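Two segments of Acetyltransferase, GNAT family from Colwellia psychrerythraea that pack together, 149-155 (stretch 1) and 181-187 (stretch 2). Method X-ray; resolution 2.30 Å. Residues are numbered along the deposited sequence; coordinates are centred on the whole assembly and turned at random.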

# COMPACT_ATOMS: atom_id res chain seq x y z
N GLU A 149 -7.48 6.41 -11.99
CA GLU A 149 -8.68 7.21 -11.76
C GLU A 149 -9.77 6.50 -10.97
O GLU A 149 -10.55 7.14 -10.28
CB GLU A 149 -9.22 7.75 -13.10
CG GLU A 149 -8.22 8.75 -13.79
CD GLU A 149 -8.75 9.38 -15.10
OE1 GLU A 149 -9.66 8.76 -15.73
OE2 GLU A 149 -8.26 10.48 -15.52
N GLN A 150 -9.80 5.17 -11.02
CA GLN A 150 -10.85 4.40 -10.40
C GLN A 150 -10.46 3.86 -9.01
O GLN A 150 -11.22 3.11 -8.40
CB GLN A 150 -11.21 3.20 -11.32
CG GLN A 150 -11.51 3.59 -12.78
CD GLN A 150 -11.60 2.38 -13.72
OE1 GLN A 150 -10.81 1.47 -13.64
NE2 GLN A 150 -12.59 2.38 -14.60
N LEU A 151 -9.29 4.23 -8.50
CA LEU A 151 -8.88 3.63 -7.22
C LEU A 151 -9.91 3.84 -6.16
O LEU A 151 -10.19 2.92 -5.38
CB LEU A 151 -7.54 4.20 -6.75
CG LEU A 151 -6.90 3.80 -5.42
CD1 LEU A 151 -6.55 2.30 -5.31
CD2 LEU A 151 -5.60 4.66 -5.22
N THR A 152 -10.49 5.05 -6.09
CA THR A 152 -11.36 5.37 -4.96
C THR A 152 -12.63 4.52 -5.04
O THR A 152 -13.19 4.11 -4.01
CB THR A 152 -11.77 6.90 -4.79
OG1 THR A 152 -12.71 6.99 -3.69
CG2 THR A 152 -12.49 7.46 -6.06
N ALA A 153 -13.10 4.29 -6.26
CA ALA A 153 -14.29 3.47 -6.42
C ALA A 153 -14.00 2.03 -5.96
O ALA A 153 -14.78 1.44 -5.20
CB ALA A 153 -14.76 3.52 -7.88
N PHE A 154 -12.85 1.49 -6.34
CA PHE A 154 -12.49 0.17 -5.83
C PHE A 154 -12.40 0.14 -4.30
O PHE A 154 -12.85 -0.80 -3.65
CB PHE A 154 -11.20 -0.30 -6.48
CG PHE A 154 -11.39 -0.91 -7.85
CD1 PHE A 154 -11.73 -2.26 -8.01
CD2 PHE A 154 -11.23 -0.16 -8.99
CE1 PHE A 154 -11.89 -2.81 -9.31
CE2 PHE A 154 -11.40 -0.70 -10.26
CZ PHE A 154 -11.73 -2.01 -10.43
N VAL A 155 -11.80 1.17 -3.72
CA VAL A 155 -11.59 1.23 -2.25
C VAL A 155 -12.92 1.29 -1.53
O VAL A 155 -13.18 0.50 -0.61
CB VAL A 155 -10.67 2.43 -1.86
CG1 VAL A 155 -10.82 2.82 -0.38
CG2 VAL A 155 -9.18 2.10 -2.24
N GLU A 181 -2.83 -5.74 -11.79
CA GLU A 181 -3.40 -6.98 -11.28
C GLU A 181 -4.85 -6.86 -10.89
O GLU A 181 -5.48 -7.86 -10.47
CB GLU A 181 -2.56 -7.50 -10.11
CG GLU A 181 -1.19 -7.95 -10.55
CD GLU A 181 -0.27 -8.31 -9.39
OE1 GLU A 181 -0.59 -7.94 -8.25
OE2 GLU A 181 0.78 -8.94 -9.63
N LEU A 182 -5.42 -5.66 -10.99
CA LEU A 182 -6.78 -5.46 -10.48
C LEU A 182 -7.75 -5.26 -11.63
O LEU A 182 -7.43 -4.54 -12.57
CB LEU A 182 -6.82 -4.27 -9.52
CG LEU A 182 -8.15 -3.85 -8.84
CD1 LEU A 182 -8.72 -4.90 -7.92
CD2 LEU A 182 -7.93 -2.52 -8.08
N PHE A 183 -8.93 -5.88 -11.54
CA PHE A 183 -9.94 -5.70 -12.56
C PHE A 183 -11.32 -5.44 -11.94
O PHE A 183 -11.61 -5.85 -10.82
CB PHE A 183 -10.03 -6.93 -13.46
CG PHE A 183 -8.77 -7.22 -14.23
CD1 PHE A 183 -7.69 -7.80 -13.61
CD2 PHE A 183 -8.66 -6.93 -15.58
CE1 PHE A 183 -6.52 -8.05 -14.30
CE2 PHE A 183 -7.47 -7.19 -16.27
CZ PHE A 183 -6.41 -7.77 -15.62
N GLY A 184 -12.18 -4.80 -12.71
CA GLY A 184 -13.52 -4.46 -12.27
C GLY A 184 -14.55 -4.94 -13.27
O GLY A 184 -14.29 -4.95 -14.47
N TYR A 185 -15.69 -5.37 -12.75
CA TYR A 185 -16.81 -5.75 -13.57
C TYR A 185 -17.90 -4.75 -13.26
O TYR A 185 -18.39 -4.67 -12.14
CB TYR A 185 -17.24 -7.19 -13.25
CG TYR A 185 -18.42 -7.74 -14.01
CD1 TYR A 185 -18.52 -7.62 -15.39
CD2 TYR A 185 -19.41 -8.46 -13.34
CE1 TYR A 185 -19.59 -8.16 -16.09
CE2 TYR A 185 -20.51 -8.99 -14.02
CZ TYR A 185 -20.59 -8.84 -15.38
OH TYR A 185 -21.65 -9.40 -16.05
N TRP A 186 -18.25 -3.97 -14.29
CA TRP A 186 -19.01 -2.74 -14.17
C TRP A 186 -20.35 -2.87 -14.83
O TRP A 186 -20.54 -3.58 -15.83
CB TRP A 186 -18.28 -1.58 -14.89
CG TRP A 186 -16.98 -1.20 -14.27
CD1 TRP A 186 -15.77 -1.73 -14.53
CD2 TRP A 186 -16.79 -0.20 -13.29
NE1 TRP A 186 -14.81 -1.11 -13.78
CE2 TRP A 186 -15.42 -0.16 -13.01
CE3 TRP A 186 -17.64 0.70 -12.65
CZ2 TRP A 186 -14.87 0.73 -12.08
CZ3 TRP A 186 -17.09 1.60 -11.74
CH2 TRP A 186 -15.73 1.60 -11.46
N HIS A 187 -21.29 -2.14 -14.27
CA HIS A 187 -22.56 -1.98 -14.91
C HIS A 187 -23.10 -0.63 -14.56
O HIS A 187 -23.21 -0.31 -13.37
CB HIS A 187 -23.52 -3.04 -14.44
CG HIS A 187 -24.88 -2.91 -15.03
ND1 HIS A 187 -26.02 -2.94 -14.26
CD2 HIS A 187 -25.29 -2.72 -16.31
CE1 HIS A 187 -27.08 -2.81 -15.05
NE2 HIS A 187 -26.66 -2.67 -16.30
O HOH W 1 -12.03 -1.40 -13.83

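A helix, 151-155, lies across a strand, 182-187, with the two N-to-C directions 77° apart and the axes no closer than 10.5 Å. At that separation the backbones do not bond to each other, and no direct hydrogen bond joins the stretches; side chains must fill the gap. Within stretch 1 the backbone bonds to itself: Phe154 N donates to Gln150 O at 3.1 Å, and Val155 N to Leu151 O at 2.9 Å. Along the strand the CA-to-CB bonds alternate, so Leu182 and Trp186 point toward stretch 1, with Gly184, which has no side chain, between them on the same side.

Leu182 comes first. Its CD2 methyl sits over one face of the Phe154 ring, 3.9 Å from the ring centroid and 17° off the normal, a CH-pi contact in which a weakly polarised C-H meets the pi cloud. A branched aliphatic chain suits this buried place, offering a methyl without polar groups to satisfy.

Phe183 points its side chain away, but its backbone contributes: Phe183 O lies 3.4 Å from Phe154 CE1, near the ring plane, where the slightly positive ring edge faces the carbonyl oxygen.

At Gly184 the ring reaches the strand itself, with Phe154 CZ 3.5 Å from Gly184 CA. A CB here would point toward stretch 1 and fall 2.7 Å from Phe154 CZ, a clash; glycine leaves room for the ring's tip.

Tyr185 turns away, and Trp186 turns back. Its broad indole spans several partners: CH2 lies 4.2 Å from Ala153 CB, whose small methyl meets the ring edge, and CZ2 lies 4.2 Å from Phe154 CE2 and 3.8 Å from Gln150 NE2. The indole also has a polar end. A water accepts from Trp186 NE1 at 2.8 Å and donates to Gln150 OE1 at 3.1 Å, bridging the stretches. His187, beyond it, takes no part.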